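Local coordinates for aminotransferase class-III (Ochrobactrum anthropi, PDB 5GHG), which probably catalyses pyridoxal phosphate-dependent transfer of amino groups between amines and carbonyl compounds as an omega-transaminase, here with its cofactor in the pyridoxamine form, at residues Ala112-Ser117 with Ile296-Ile301; Met104-Met109 with Asp281-Ser286; Leu80-Thr85 with Gly327-Ala332; Ala159-Leu164 with Asp176-Thr181; Arg345-Asn350 with Pro428-Asp433. The protein carries 1 engineered substitution. One frame throughout, in Å; residues are numbered along the deposited sequence.

Contact 1: residues Ala112-Ser117 with Ile296-Ile301. With PMP (4'-deoxy-4'-aminopyridoxal-5'-phosphate), chain C.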
# COMPACT_ATOMS: atom_id res chain seq x y z
N ALA B 112 13.22 6.47 -12.04
CA ALA B 112 12.78 5.96 -10.76
C ALA B 112 11.32 6.35 -10.52
O ALA B 112 10.93 7.49 -10.81
CB ALA B 112 13.65 6.48 -9.61
N TYR B 113 10.53 5.42 -10.01
CA TYR B 113 9.12 5.63 -9.66
C TYR B 113 8.93 5.27 -8.19
O TYR B 113 9.55 4.33 -7.70
CB TYR B 113 8.19 4.77 -10.51
CG TYR B 113 8.30 4.99 -12.00
CD1 TYR B 113 9.39 4.51 -12.73
CD2 TYR B 113 7.30 5.69 -12.69
CE1 TYR B 113 9.47 4.73 -14.11
CE2 TYR B 113 7.37 5.88 -14.07
CZ TYR B 113 8.44 5.41 -14.76
OH TYR B 113 8.52 5.64 -16.11
N PHE B 114 8.04 6.00 -7.50
CA PHE B 114 7.84 5.79 -6.07
C PHE B 114 6.44 5.31 -5.74
O PHE B 114 5.47 5.72 -6.39
CB PHE B 114 8.16 7.07 -5.27
CG PHE B 114 9.59 7.49 -5.40
CD1 PHE B 114 10.57 6.80 -4.71
CD2 PHE B 114 9.96 8.51 -6.23
CE1 PHE B 114 11.91 7.14 -4.85
CE2 PHE B 114 11.29 8.86 -6.39
CZ PHE B 114 12.27 8.18 -5.68
N THR B 115 6.36 4.44 -4.74
CA THR B 115 5.10 3.96 -4.17
C THR B 115 5.26 3.94 -2.66
O THR B 115 6.31 4.33 -2.12
CB THR B 115 4.73 2.56 -4.67
OG1 THR B 115 5.70 1.61 -4.20
CG2 THR B 115 4.71 2.51 -6.21
N ASN B 116 4.24 3.48 -1.95
CA ASN B 116 4.37 3.33 -0.52
C ASN B 116 4.98 2.00 -0.12
O ASN B 116 5.81 1.94 0.79
CB ASN B 116 3.01 3.51 0.14
CG ASN B 116 2.38 4.85 -0.18
OD1 ASN B 116 2.88 5.88 0.25
ND2 ASN B 116 1.32 4.83 -0.98
N SER B 117 4.60 0.93 -0.80
CA SER B 117 4.95 -0.42 -0.39
C SER B 117 5.61 -1.17 -1.53
O SER B 117 5.44 -0.83 -2.70
CB SER B 117 3.70 -1.19 0.07
OG SER B 117 2.82 -1.34 -1.02
N ILE B 296 8.02 3.73 2.24
CA ILE B 296 8.31 4.21 0.89
C ILE B 296 8.97 3.07 0.11
O ILE B 296 9.73 2.28 0.66
CB ILE B 296 9.19 5.47 0.89
CG1 ILE B 296 9.47 5.93 -0.54
CG2 ILE B 296 10.50 5.18 1.60
CD1 ILE B 296 10.16 7.29 -0.65
N SER B 297 8.65 2.98 -1.17
CA SER B 297 9.26 2.00 -2.06
C SER B 297 9.50 2.66 -3.40
O SER B 297 8.99 3.75 -3.67
CB SER B 297 8.37 0.76 -2.21
OG SER B 297 8.03 0.25 -0.93
N ALA B 298 10.26 1.98 -4.24
CA ALA B 298 10.66 2.55 -5.52
C ALA B 298 10.94 1.41 -6.48
O ALA B 298 11.32 0.32 -6.05
CB ALA B 298 11.91 3.43 -5.39
N PHE B 299 10.76 1.68 -7.76
CA PHE B 299 11.36 0.80 -8.75
C PHE B 299 12.07 1.63 -9.81
O PHE B 299 11.71 2.79 -10.07
CB PHE B 299 10.35 -0.17 -9.36
CG PHE B 299 9.20 0.49 -10.10
CD1 PHE B 299 8.03 0.82 -9.43
CD2 PHE B 299 9.28 0.70 -11.48
CE1 PHE B 299 6.96 1.39 -10.11
CE2 PHE B 299 8.23 1.29 -12.17
CZ PHE B 299 7.07 1.63 -11.49
N LEU B 300 13.13 1.06 -10.36
CA LEU B 300 13.91 1.66 -11.43
C LEU B 300 13.66 0.89 -12.71
O LEU B 300 13.51 -0.35 -12.68
CB LEU B 300 15.40 1.62 -11.10
CG LEU B 300 15.86 2.51 -9.94
CD1 LEU B 300 17.19 2.02 -9.41
CD2 LEU B 300 16.01 3.91 -10.48
N ILE B 301 13.65 1.59 -13.84
CA ILE B 301 13.56 0.93 -15.13
C ILE B 301 14.67 1.44 -16.04
O ILE B 301 15.09 2.60 -15.94
CB ILE B 301 12.18 1.13 -15.81
CG1 ILE B 301 11.97 2.59 -16.16
CG2 ILE B 301 11.06 0.64 -14.89
CD1 ILE B 301 10.70 2.82 -16.94
N1 PMP C . 8.98 -8.20 -2.37
C2 PMP C . 9.71 -8.81 -1.41
C2A PMP C . 10.92 -9.60 -1.81
C3 PMP C . 9.34 -8.75 -0.05
O3 PMP C . 10.08 -9.46 0.86
C4 PMP C . 8.20 -7.99 0.33
C4A PMP C . 7.77 -7.79 1.78
N4A PMP C . 7.89 -8.96 2.62
C5 PMP C . 7.47 -7.35 -0.70
C6 PMP C . 7.90 -7.42 -2.02
C5A PMP C . 6.22 -6.56 -0.43
O4P PMP C . 6.54 -5.36 0.28
P PMP C . 5.39 -4.67 1.22
O1P PMP C . 4.14 -4.54 0.42
O2P PMP C . 6.01 -3.33 1.60
O3P PMP C . 5.14 -5.56 2.41
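Ala-112 lies opposite Leu-300 in a non-hydrogen-bonded antiparallel pair, its CB resting on Leu-300 CD2 at 3.6 Å. Tyr-113 turns to the other face and forms a hydrogen-bonded pair with Phe-299: Tyr-113 N meets Phe-299 O at 2.9 Å, nearly along the C=O axis, and Phe-299 N returns to Tyr-113 O. With Tyr-113 CG beside its backbone N (chi1 -59°) and Phe-299 CG in the crowded position (chi1 61°), the two rings lie within 7° of parallel but offset so far that little of one faces the other. Over the Phe-299 face sits Tyr-113 CB instead, a CH-pi contact 3.7 Å from the ring centroid, while Tyr-113 CE1 reaches Ile-301 CD1 at 3.6 Å. Phe-114 shares the face of Ala-112; its CD1 leans obliquely on Ala-298 CB at 3.7 Å, and the ring packs on helix 93-104. Thr-115 completes a second hydrogen-bonded pair with Ser-297, both donors standing above the carbonyl planes, and its OG1 donates to Ser-117 O at 2.9 Å. Ser-117 is the N-cap of helix 118-135: its OG accepts from Glu-120 N and also bonds Glu-120 of the second subunit, and its CB lies 3.4 Å from PMP O1P. An edge strand paired with an antiparallel neighbour and leading into the cofactor phosphate site is characteristic of the large domain of fold type I pyridoxal phosphate enzymes.

Contact 2: residues Met104-Met109 with Asp281-Ser286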
# COMPACT_ATOMS: atom_id res chain seq x y z
N MET B 104 22.92 5.05 -8.05
CA MET B 104 23.40 3.89 -7.30
C MET B 104 23.14 2.56 -7.99
O MET B 104 23.58 1.53 -7.49
CB MET B 104 22.72 3.81 -5.92
CG MET B 104 23.03 4.91 -4.93
SD MET B 104 21.84 4.73 -3.53
CE MET B 104 22.48 3.29 -2.71
N ALA B 105 22.39 2.55 -9.09
CA ALA B 105 21.89 1.30 -9.61
C ALA B 105 23.04 0.38 -10.02
O ALA B 105 24.05 0.84 -10.55
CB ALA B 105 20.96 1.53 -10.80
N PRO B 106 22.91 -0.93 -9.80
CA PRO B 106 23.98 -1.86 -10.18
C PRO B 106 24.14 -2.03 -11.69
O PRO B 106 25.16 -2.55 -12.13
CB PRO B 106 23.54 -3.17 -9.53
CG PRO B 106 22.03 -3.08 -9.58
CD PRO B 106 21.74 -1.64 -9.25
N VAL B 107 23.14 -1.66 -12.48
CA VAL B 107 23.21 -1.61 -13.94
C VAL B 107 22.65 -0.26 -14.38
O VAL B 107 21.96 0.42 -13.60
CB VAL B 107 22.45 -2.76 -14.61
CG1 VAL B 107 23.10 -4.09 -14.32
CG2 VAL B 107 20.98 -2.77 -14.16
N PRO B 108 22.94 0.17 -15.60
CA PRO B 108 22.38 1.43 -16.09
C PRO B 108 20.85 1.45 -15.98
O PRO B 108 20.17 0.52 -16.41
CB PRO B 108 22.83 1.48 -17.56
CG PRO B 108 24.11 0.68 -17.57
CD PRO B 108 23.85 -0.45 -16.59
N MET B 109 20.33 2.52 -15.39
CA MET B 109 18.89 2.73 -15.25
C MET B 109 18.56 4.14 -15.73
O MET B 109 19.41 5.01 -15.79
CB MET B 109 18.42 2.55 -13.80
CG MET B 109 18.40 1.09 -13.33
SD MET B 109 17.11 0.12 -14.19
CE MET B 109 17.44 -1.50 -13.54
N ASP B 281 16.27 -5.59 -16.01
CA ASP B 281 15.70 -4.44 -16.71
C ASP B 281 14.92 -3.53 -15.78
O ASP B 281 14.78 -2.33 -16.06
CB ASP B 281 14.76 -4.93 -17.83
CG ASP B 281 15.48 -5.78 -18.85
OD1 ASP B 281 16.21 -5.19 -19.67
OD2 ASP B 281 15.32 -7.03 -18.83
N ILE B 282 14.40 -4.09 -14.69
CA ILE B 282 13.58 -3.40 -13.70
C ILE B 282 14.07 -3.85 -12.33
O ILE B 282 14.30 -5.05 -12.11
CB ILE B 282 12.08 -3.73 -13.88
CG1 ILE B 282 11.61 -3.36 -15.30
CG2 ILE B 282 11.21 -3.05 -12.79
CD1 ILE B 282 10.15 -3.74 -15.57
N LEU B 283 14.23 -2.91 -11.40
CA LEU B 283 14.73 -3.22 -10.06
C LEU B 283 13.77 -2.61 -9.04
O LEU B 283 13.50 -1.41 -9.10
CB LEU B 283 16.15 -2.68 -9.86
CG LEU B 283 16.90 -3.19 -8.64
CD1 LEU B 283 18.40 -3.19 -8.91
CD2 LEU B 283 16.60 -2.34 -7.40
N VAL B 284 13.30 -3.42 -8.09
CA VAL B 284 12.28 -3.02 -7.12
C VAL B 284 12.94 -2.95 -5.74
O VAL B 284 13.66 -3.88 -5.34
CB VAL B 284 11.09 -3.99 -7.10
CG1 VAL B 284 9.98 -3.46 -6.17
CG2 VAL B 284 10.54 -4.26 -8.52
N MET B 285 12.67 -1.86 -5.02
CA MET B 285 13.30 -1.61 -3.73
C MET B 285 12.26 -1.20 -2.69
O MET B 285 11.23 -0.61 -3.02
CB MET B 285 14.33 -0.48 -3.83
CG MET B 285 15.51 -0.79 -4.71
SD MET B 285 16.26 0.74 -5.34
CE MET B 285 15.12 1.17 -6.67
N SER B 286 12.55 -1.52 -1.44
CA SER B 286 11.79 -0.99 -0.32
C SER B 286 12.58 -1.23 0.97
O SER B 286 13.80 -1.43 0.92
CB SER B 286 10.40 -1.63 -0.25
OG SER B 286 9.62 -1.04 0.79
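A bend at chi2 (-68°) folds the Met-109 chain, and an extended chi3 (176°) then carries its methyl group to the start of strand 282-285. On the strand, Leu-283 holds CG anti to its backbone N (chi1 -167°), so its isobutyl group projects at the loop. Met-109 CE settles between the backbone of Asp-281, 3.8 Å from Asp-281 O, and Leu-283 CB at 4.1 Å. Met-109 SD follows alongside, 3.9 Å from the same Asp-281 O. The second point of touch is tip to tip, Leu-283 CD1 meeting Pro-106 CG at 3.7 Å, with Pro-106 CD equally near. No hydrogen bond joins the segments, so the contact rests on van der Waals packing at two points. The carboxylate of Asp-281 is engaged by other partners, bonding Leu-255 N through OD2 and making a salt bridge to Arg-304 through OD1. Leu-300, on the intervening strand 297-301, packs against Met-109 and Ala-105, and Phe-271 touches Pro-106. The loop thus reaches past one strand to the next, a plain packing contact where helix 93-104 passes into edge strand 111-115 of the large-domain sheet of a fold type I aminotransferase.

Contact 3: residues Leu80-Thr85 with Gly327-Ala332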
# COMPACT_ATOMS: atom_id res chain seq x y z
N LEU B 80 7.30 21.40 4.11
CA LEU B 80 6.22 21.05 3.20
C LEU B 80 5.84 19.60 3.51
O LEU B 80 6.48 18.67 3.01
CB LEU B 80 6.62 21.20 1.74
CG LEU B 80 5.53 20.79 0.75
CD1 LEU B 80 4.38 21.79 0.79
CD2 LEU B 80 6.12 20.66 -0.65
N PRO B 81 4.83 19.39 4.36
CA PRO B 81 4.54 18.01 4.80
C PRO B 81 3.98 17.13 3.69
O PRO B 81 4.16 15.91 3.75
CB PRO B 81 3.53 18.20 5.93
CG PRO B 81 2.84 19.50 5.59
CD PRO B 81 3.93 20.37 4.99
N PHE B 82 3.34 17.71 2.68
CA PHE B 82 2.83 16.91 1.58
C PHE B 82 2.57 17.76 0.37
O PHE B 82 2.12 18.90 0.48
CB PHE B 82 1.51 16.18 1.95
CG PHE B 82 0.92 15.42 0.79
CD1 PHE B 82 1.42 14.18 0.44
CD2 PHE B 82 -0.09 15.96 0.02
CE1 PHE B 82 0.91 13.48 -0.65
CE2 PHE B 82 -0.61 15.28 -1.06
CZ PHE B 82 -0.12 14.04 -1.40
N TYR B 83 2.85 17.19 -0.80
CA TYR B 83 2.35 17.70 -2.06
C TYR B 83 2.50 16.58 -3.07
O TYR B 83 3.19 15.59 -2.82
CB TYR B 83 3.07 18.99 -2.50
CG TYR B 83 2.16 19.93 -3.23
CD1 TYR B 83 1.15 20.61 -2.55
CD2 TYR B 83 2.28 20.13 -4.60
CE1 TYR B 83 0.28 21.45 -3.21
CE2 TYR B 83 1.42 20.99 -5.28
CZ TYR B 83 0.43 21.64 -4.58
OH TYR B 83 -0.42 22.48 -5.22
N HIS B 84 1.84 16.75 -4.21
CA HIS B 84 1.76 15.69 -5.23
C HIS B 84 2.57 16.00 -6.48
O HIS B 84 2.56 15.19 -7.41
CB HIS B 84 0.30 15.49 -5.61
CG HIS B 84 -0.32 16.70 -6.23
ND1 HIS B 84 -0.66 17.81 -5.50
CD2 HIS B 84 -0.62 16.99 -7.52
CE1 HIS B 84 -1.16 18.73 -6.30
NE2 HIS B 84 -1.13 18.27 -7.53
N THR B 85 3.29 17.12 -6.53
CA THR B 85 3.60 17.76 -7.80
C THR B 85 4.96 17.37 -8.40
O THR B 85 5.04 17.06 -9.59
CB THR B 85 3.51 19.28 -7.66
OG1 THR B 85 3.50 19.88 -8.96
CG2 THR B 85 4.69 19.82 -6.81
N GLY B 327 5.99 10.84 -5.13
CA GLY B 327 6.44 10.26 -3.87
C GLY B 327 6.14 11.20 -2.72
O GLY B 327 5.99 12.41 -2.90
N HIS B 328 6.03 10.64 -1.53
CA HIS B 328 5.73 11.43 -0.35
C HIS B 328 6.99 12.15 0.12
O HIS B 328 8.00 11.50 0.39
CB HIS B 328 5.19 10.55 0.77
CG HIS B 328 4.55 11.34 1.87
ND1 HIS B 328 5.28 12.10 2.76
CD2 HIS B 328 3.25 11.53 2.19
CE1 HIS B 328 4.47 12.71 3.59
NE2 HIS B 328 3.23 12.39 3.26
N PRO B 329 6.97 13.48 0.23
CA PRO B 329 8.23 14.21 0.48
C PRO B 329 8.85 13.93 1.83
O PRO B 329 10.08 13.98 1.95
CB PRO B 329 7.83 15.68 0.34
CG PRO B 329 6.33 15.69 0.57
CD PRO B 329 5.84 14.40 0.02
N VAL B 330 8.05 13.64 2.86
CA VAL B 330 8.63 13.32 4.16
C VAL B 330 9.31 11.96 4.11
O VAL B 330 10.45 11.79 4.59
CB VAL B 330 7.58 13.37 5.28
CG1 VAL B 330 8.22 13.13 6.64
CG2 VAL B 330 6.84 14.71 5.28
N ALA B 331 8.64 10.97 3.53
CA ALA B 331 9.25 9.64 3.38
C ALA B 331 10.50 9.71 2.53
O ALA B 331 11.51 9.06 2.85
CB ALA B 331 8.24 8.66 2.81
N ALA B 332 10.46 10.49 1.44
CA ALA B 332 11.65 10.63 0.60
C ALA B 332 12.81 11.26 1.38
O ALA B 332 13.95 10.85 1.22
CB ALA B 332 11.35 11.45 -0.65
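The capped N terminus of helix 329-344 meets the loop 80-85 at the subunit interface, with the imidazole of the N-cap residue His-328 packed against the loop. In the first shell, the edge of the Phe-82 ring receives His-328 CD2, 3.7 Å from Phe-82 CD1, the two planes inclined at 47°. From the same side of the imidazole plane comes backbone: His-328 CE1 lies 3.2 Å from Pro-81 O, and Val-330 CG2 approaches the same Pro-81 O at 3.3 Å. That carbonyl is buried here without any hydrogen-bonding partner, so it is packed by carbon on two fronts. Pro-329 presses its CG against the loop backbone, 3.8 Å from Phe-82 CA, and the Phe-82 ring stands beside its CD.

His-328 is set by both its nitrogens. CG lies anti to the backbone N (chi1 -165°), which, with the turn of the ring, lets ND1 accept from Val-330 N, while NE2 bonds Ser-292 O of the second subunit. An alanine here would remove the ring with its cap to Val-330 N and its bond to Ser-292 O of the second subunit, and would probably loosen the helix start and its packing on Phe-82. Farther out, Tyr-83 OH bonds Glu-52 of the second subunit, Phe-82 packs on Lys-287 of that subunit, a residue of the PMP pocket, and Gln-76 of helix 67-77 bonds Leu-80 O. The capping bond from Val-330 N to His-328 ND1 is 3.2 Å long and bent to 138°, with Val-330 N close to the imidazole plane.

Contact 4: residues Ala159-Leu164 with Asp176-Thr181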
# COMPACT_ATOMS: atom_id res chain seq x y z
N ALA B 159 0.23 -10.46 -4.86
CA ALA B 159 -0.00 -11.73 -4.17
C ALA B 159 -0.10 -12.89 -5.15
O ALA B 159 0.17 -14.05 -4.78
CB ALA B 159 -1.27 -11.67 -3.33
N SER B 160 -0.52 -12.62 -6.38
CA SER B 160 -0.51 -13.64 -7.42
C SER B 160 0.91 -13.98 -7.84
O SER B 160 1.23 -15.14 -8.09
CB SER B 160 -1.32 -13.18 -8.63
OG SER B 160 -2.70 -13.03 -8.29
N LEU B 161 1.78 -12.96 -7.93
CA LEU B 161 3.20 -13.20 -8.19
C LEU B 161 3.82 -14.05 -7.09
O LEU B 161 4.63 -14.94 -7.34
CB LEU B 161 3.95 -11.87 -8.31
CG LEU B 161 3.60 -10.93 -9.46
CD1 LEU B 161 4.31 -9.61 -9.30
CD2 LEU B 161 3.92 -11.60 -10.80
N THR B 162 3.45 -13.76 -5.84
CA THR B 162 3.91 -14.53 -4.70
C THR B 162 3.58 -16.01 -4.90
O THR B 162 2.52 -16.35 -5.44
CB THR B 162 3.25 -13.97 -3.44
OG1 THR B 162 3.73 -12.64 -3.24
CG2 THR B 162 3.52 -14.84 -2.21
N GLY B 163 4.51 -16.87 -4.50
CA GLY B 163 4.38 -18.30 -4.77
C GLY B 163 4.24 -19.14 -3.52
O GLY B 163 4.71 -20.27 -3.47
N LEU B 164 3.59 -18.58 -2.50
CA LEU B 164 3.41 -19.27 -1.22
C LEU B 164 1.92 -19.55 -1.02
O LEU B 164 1.08 -18.67 -1.26
CB LEU B 164 3.94 -18.41 -0.06
CG LEU B 164 5.47 -18.19 -0.07
CD1 LEU B 164 5.89 -17.07 0.86
CD2 LEU B 164 6.22 -19.48 0.28
N ASP B 176 -5.23 -14.74 -13.58
CA ASP B 176 -4.75 -15.16 -14.89
C ASP B 176 -3.56 -14.28 -15.31
O ASP B 176 -3.47 -13.10 -14.94
CB ASP B 176 -5.87 -15.02 -15.93
CG ASP B 176 -5.43 -15.44 -17.33
OD1 ASP B 176 -4.67 -16.44 -17.44
OD2 ASP B 176 -5.82 -14.77 -18.32
N ARG B 177 -2.66 -14.87 -16.08
CA ARG B 177 -1.46 -14.29 -16.65
C ARG B 177 -0.23 -14.49 -15.79
O ARG B 177 0.88 -14.23 -16.26
CB ARG B 177 -1.60 -12.80 -17.00
CG ARG B 177 -2.64 -12.52 -18.09
CD ARG B 177 -2.76 -11.01 -18.31
NE ARG B 177 -3.46 -10.70 -19.53
CZ ARG B 177 -3.58 -9.48 -20.04
NH1 ARG B 177 -3.04 -8.44 -19.40
NH2 ARG B 177 -4.23 -9.31 -21.17
N ILE B 178 -0.37 -14.95 -14.56
CA ILE B 178 0.78 -15.14 -13.68
C ILE B 178 1.08 -16.64 -13.64
O ILE B 178 0.22 -17.44 -13.29
CB ILE B 178 0.52 -14.60 -12.27
CG1 ILE B 178 0.05 -13.16 -12.33
CG2 ILE B 178 1.76 -14.77 -11.41
CD1 ILE B 178 0.90 -12.28 -13.18
N LEU B 179 2.31 -17.00 -14.02
CA LEU B 179 2.79 -18.37 -14.03
C LEU B 179 3.86 -18.53 -12.97
O LEU B 179 4.56 -17.56 -12.63
CB LEU B 179 3.37 -18.70 -15.41
CG LEU B 179 2.53 -18.28 -16.61
CD1 LEU B 179 3.28 -18.51 -17.91
CD2 LEU B 179 1.20 -19.00 -16.62
N HIS B 180 4.00 -19.74 -12.44
CA HIS B 180 5.05 -20.04 -11.47
C HIS B 180 5.89 -21.22 -11.94
O HIS B 180 5.35 -22.29 -12.21
CB HIS B 180 4.50 -20.34 -10.07
CG HIS B 180 3.80 -19.19 -9.45
ND1 HIS B 180 2.49 -18.89 -9.73
CD2 HIS B 180 4.23 -18.24 -8.58
CE1 HIS B 180 2.13 -17.80 -9.06
NE2 HIS B 180 3.17 -17.39 -8.35
N THR B 181 7.19 -21.02 -12.01
CA THR B 181 8.14 -22.09 -12.29
C THR B 181 8.75 -22.54 -10.97
O THR B 181 8.29 -22.14 -9.89
CB THR B 181 9.15 -21.61 -13.34
OG1 THR B 181 9.91 -22.73 -13.83
CG2 THR B 181 10.08 -20.52 -12.79
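Within the beta-alpha-beta unit of strand 143-147, helix 156-161 and strand 178-181, this contact brings the closing strand against the C-terminal end of the helix. His-180, with CG beside its backbone N (chi1 -64°), points its imidazole at the carbonyls where the helix ends and just beyond. His-180 NE2 shares one N-H, weakly and bent, between Leu-161 O at 3.0 Å (135°) and Thr-162 O at 3.2 Å, while Ser-160 O lies in the ring plane at the edge, 3.0 Å from His-180 CE1. Leu-161 O has a second partner in Ser-146 OG. Gly-163 CA passes 3.8 Å from His-180 CD2. Ile-178 packs against the helix: its CG2 is 3.4 Å from Ser-160 O, and the Leu-161 side chain crosses it at about a right angle, Leu-161 CD2 lying 3.9 Å from Ile-178 CG2. Thr-162 OG1 bonds the backbone N of His-152, a residue of the cofactor pocket. An alanine in place of His-180 would take away the N-H shared by Leu-161 O and Thr-162 O and would probably loosen the strand from the helix end. The carbonyl oxygens gathered round NE2 are likely to favour a proton there and may stabilise a cationic imidazole.

Contact 5: residues Arg345-Asn350 with Pro428-Asp433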
# COMPACT_ATOMS: atom_id res chain seq x y z
N ARG B 345 28.64 5.75 7.22
CA ARG B 345 29.12 4.83 8.24
C ARG B 345 29.55 3.49 7.66
O ARG B 345 29.80 2.55 8.41
CB ARG B 345 28.05 4.65 9.31
CG ARG B 345 27.66 5.99 9.87
CD ARG B 345 26.77 5.91 11.08
NE ARG B 345 26.41 7.26 11.49
CZ ARG B 345 25.40 7.55 12.31
NH1 ARG B 345 25.14 8.82 12.63
NH2 ARG B 345 24.64 6.56 12.79
N ASP B 346 29.66 3.40 6.34
CA ASP B 346 30.24 2.22 5.71
C ASP B 346 29.49 0.95 6.13
O ASP B 346 30.08 -0.08 6.45
CB ASP B 346 31.73 2.14 6.06
CG ASP B 346 32.57 1.50 4.97
OD1 ASP B 346 32.17 1.50 3.79
OD2 ASP B 346 33.67 1.00 5.32
N LEU B 347 28.16 1.03 6.13
CA LEU B 347 27.37 -0.11 6.62
C LEU B 347 27.31 -1.27 5.63
O LEU B 347 27.11 -2.41 6.05
CB LEU B 347 25.97 0.35 7.01
CG LEU B 347 25.93 1.37 8.15
CD1 LEU B 347 24.48 1.70 8.54
CD2 LEU B 347 26.74 0.92 9.37
N VAL B 348 27.48 -1.03 4.33
CA VAL B 348 27.57 -2.16 3.41
C VAL B 348 28.79 -3.02 3.77
O VAL B 348 28.71 -4.26 3.81
CB VAL B 348 27.62 -1.68 1.96
CG1 VAL B 348 27.81 -2.84 1.01
CG2 VAL B 348 26.35 -0.92 1.61
N ALA B 349 29.92 -2.37 4.03
CA ALA B 349 31.12 -3.12 4.40
C ALA B 349 30.96 -3.76 5.77
O ALA B 349 31.39 -4.90 5.99
CB ALA B 349 32.34 -2.20 4.36
N ASN B 350 30.35 -3.05 6.72
CA ASN B 350 30.12 -3.65 8.02
C ASN B 350 29.27 -4.90 7.91
O ASN B 350 29.57 -5.94 8.51
CB ASN B 350 29.47 -2.66 8.98
CG ASN B 350 29.43 -3.20 10.39
OD1 ASN B 350 30.47 -3.42 10.98
ND2 ASN B 350 28.23 -3.46 10.90
N PRO B 428 20.26 -6.19 11.90
CA PRO B 428 20.53 -4.86 11.35
C PRO B 428 21.98 -4.73 10.86
O PRO B 428 22.89 -5.37 11.38
CB PRO B 428 20.23 -3.92 12.51
CG PRO B 428 19.27 -4.69 13.38
CD PRO B 428 19.73 -6.12 13.28
N LEU B 429 22.15 -3.89 9.84
CA LEU B 429 23.46 -3.64 9.23
C LEU B 429 24.47 -3.10 10.23
O LEU B 429 25.68 -3.20 9.99
CB LEU B 429 23.31 -2.65 8.08
CG LEU B 429 22.24 -2.92 7.02
CD1 LEU B 429 22.19 -1.76 6.00
CD2 LEU B 429 22.56 -4.22 6.31
N ILE B 430 24.00 -2.53 11.35
CA ILE B 430 24.86 -1.96 12.37
C ILE B 430 25.36 -2.98 13.40
O ILE B 430 26.10 -2.60 14.32
CB ILE B 430 24.14 -0.83 13.15
CG1 ILE B 430 22.87 -1.36 13.82
CG2 ILE B 430 23.86 0.40 12.25
CD1 ILE B 430 22.37 -0.47 14.96
N ILE B 431 24.97 -4.24 13.29
CA ILE B 431 25.38 -5.23 14.29
C ILE B 431 26.91 -5.36 14.30
O ILE B 431 27.58 -5.13 13.29
CB ILE B 431 24.69 -6.57 14.04
CG1 ILE B 431 24.81 -7.49 15.28
CG2 ILE B 431 25.20 -7.23 12.77
CD1 ILE B 431 23.90 -8.70 15.25
N ASN B 432 27.47 -5.73 15.45
CA ASN B 432 28.91 -5.98 15.54
C ASN B 432 29.17 -7.46 15.83
O ASN B 432 28.24 -8.24 16.06
CB ASN B 432 29.57 -5.07 16.60
CG ASN B 432 29.10 -5.35 18.01
OD1 ASN B 432 28.92 -6.49 18.40
ND2 ASN B 432 28.91 -4.29 18.80
N ASP B 433 30.44 -7.86 15.78
CA ASP B 433 30.78 -9.27 15.90
C ASP B 433 30.39 -9.84 17.26
O ASP B 433 29.96 -10.99 17.35
CB ASP B 433 32.28 -9.51 15.63
CG ASP B 433 32.62 -9.55 14.14
OD1 ASP B 433 31.69 -9.67 13.29
OD2 ASP B 433 33.82 -9.48 13.80
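One amide nitrogen grips two carbonyls of the same turn: Asn-350 ND2 donates to Leu-429 O at 2.7 Å and to Ile-431 O at 3.0 Å. The first bond is close to straight (158°), the second equally so, and both acceptors lie in or near the plane of the Asn-350 amide, so each N-H is directed at its own oxygen. Both donations also fall in the planes of the accepting carbonyls. With CG anti to the backbone N (chi1 -171°), the side chain reaches out from the first turn of helix 347-363, and Arg-354 NH1 bonds its OD1, which fixes which end of the amide faces the turn. The residues gripped belong to a type I beta turn from Pro-428 to Ile-431, closed by Ile-431 N to Pro-428 O at 3.0 Å. This turn sits in the loop between strand 422-425 and the C-terminal helix 433-455, whose N-cap, Asn-432, caps Gln-435 N through OD1. Asp-433, the first residue of helix 433-455, makes a salt bridge to Arg-354, so that helix is also tied to helix 347-363. Apolar packing adjoins the amide: Leu-347 CB faces Leu-429 CB at 4.1 Å, and the Leu-347 and Ile-430 side chains lie side by side, pointing the same way, with Leu-347 CD1 4.0 Å from Ile-430 CG2. Leu-347 follows the end of helix 329-344, where Asp-346, with positive phi (57°), is the C-prime residue of a Schellman motif. Asp-346 O also accepts from Asn-350 N at 3.0 Å, so the new helix starts at once.

From the N terminus, the loop after helix 67-77 is the first to find a distant partner: contact 3 joins it to the start of helix 329-344 and spans contacts 1, 2 and 4. Inside that span, contacts 1 and 2 cross, since segments 104-109, 112-117, 281-286 and 296-301 alternate, and neighbouring strands 282-285 and 297-301 bring them into direct touch. Contact 1 also touches contact 3, through Ile-296 and Phe-114. Contact 4 is a short closure within both crossing spans, at the far edge of the same large-domain sheet. Contact 5 follows all the others in series, joining helix 347-363 to the turn before the C-terminal helix.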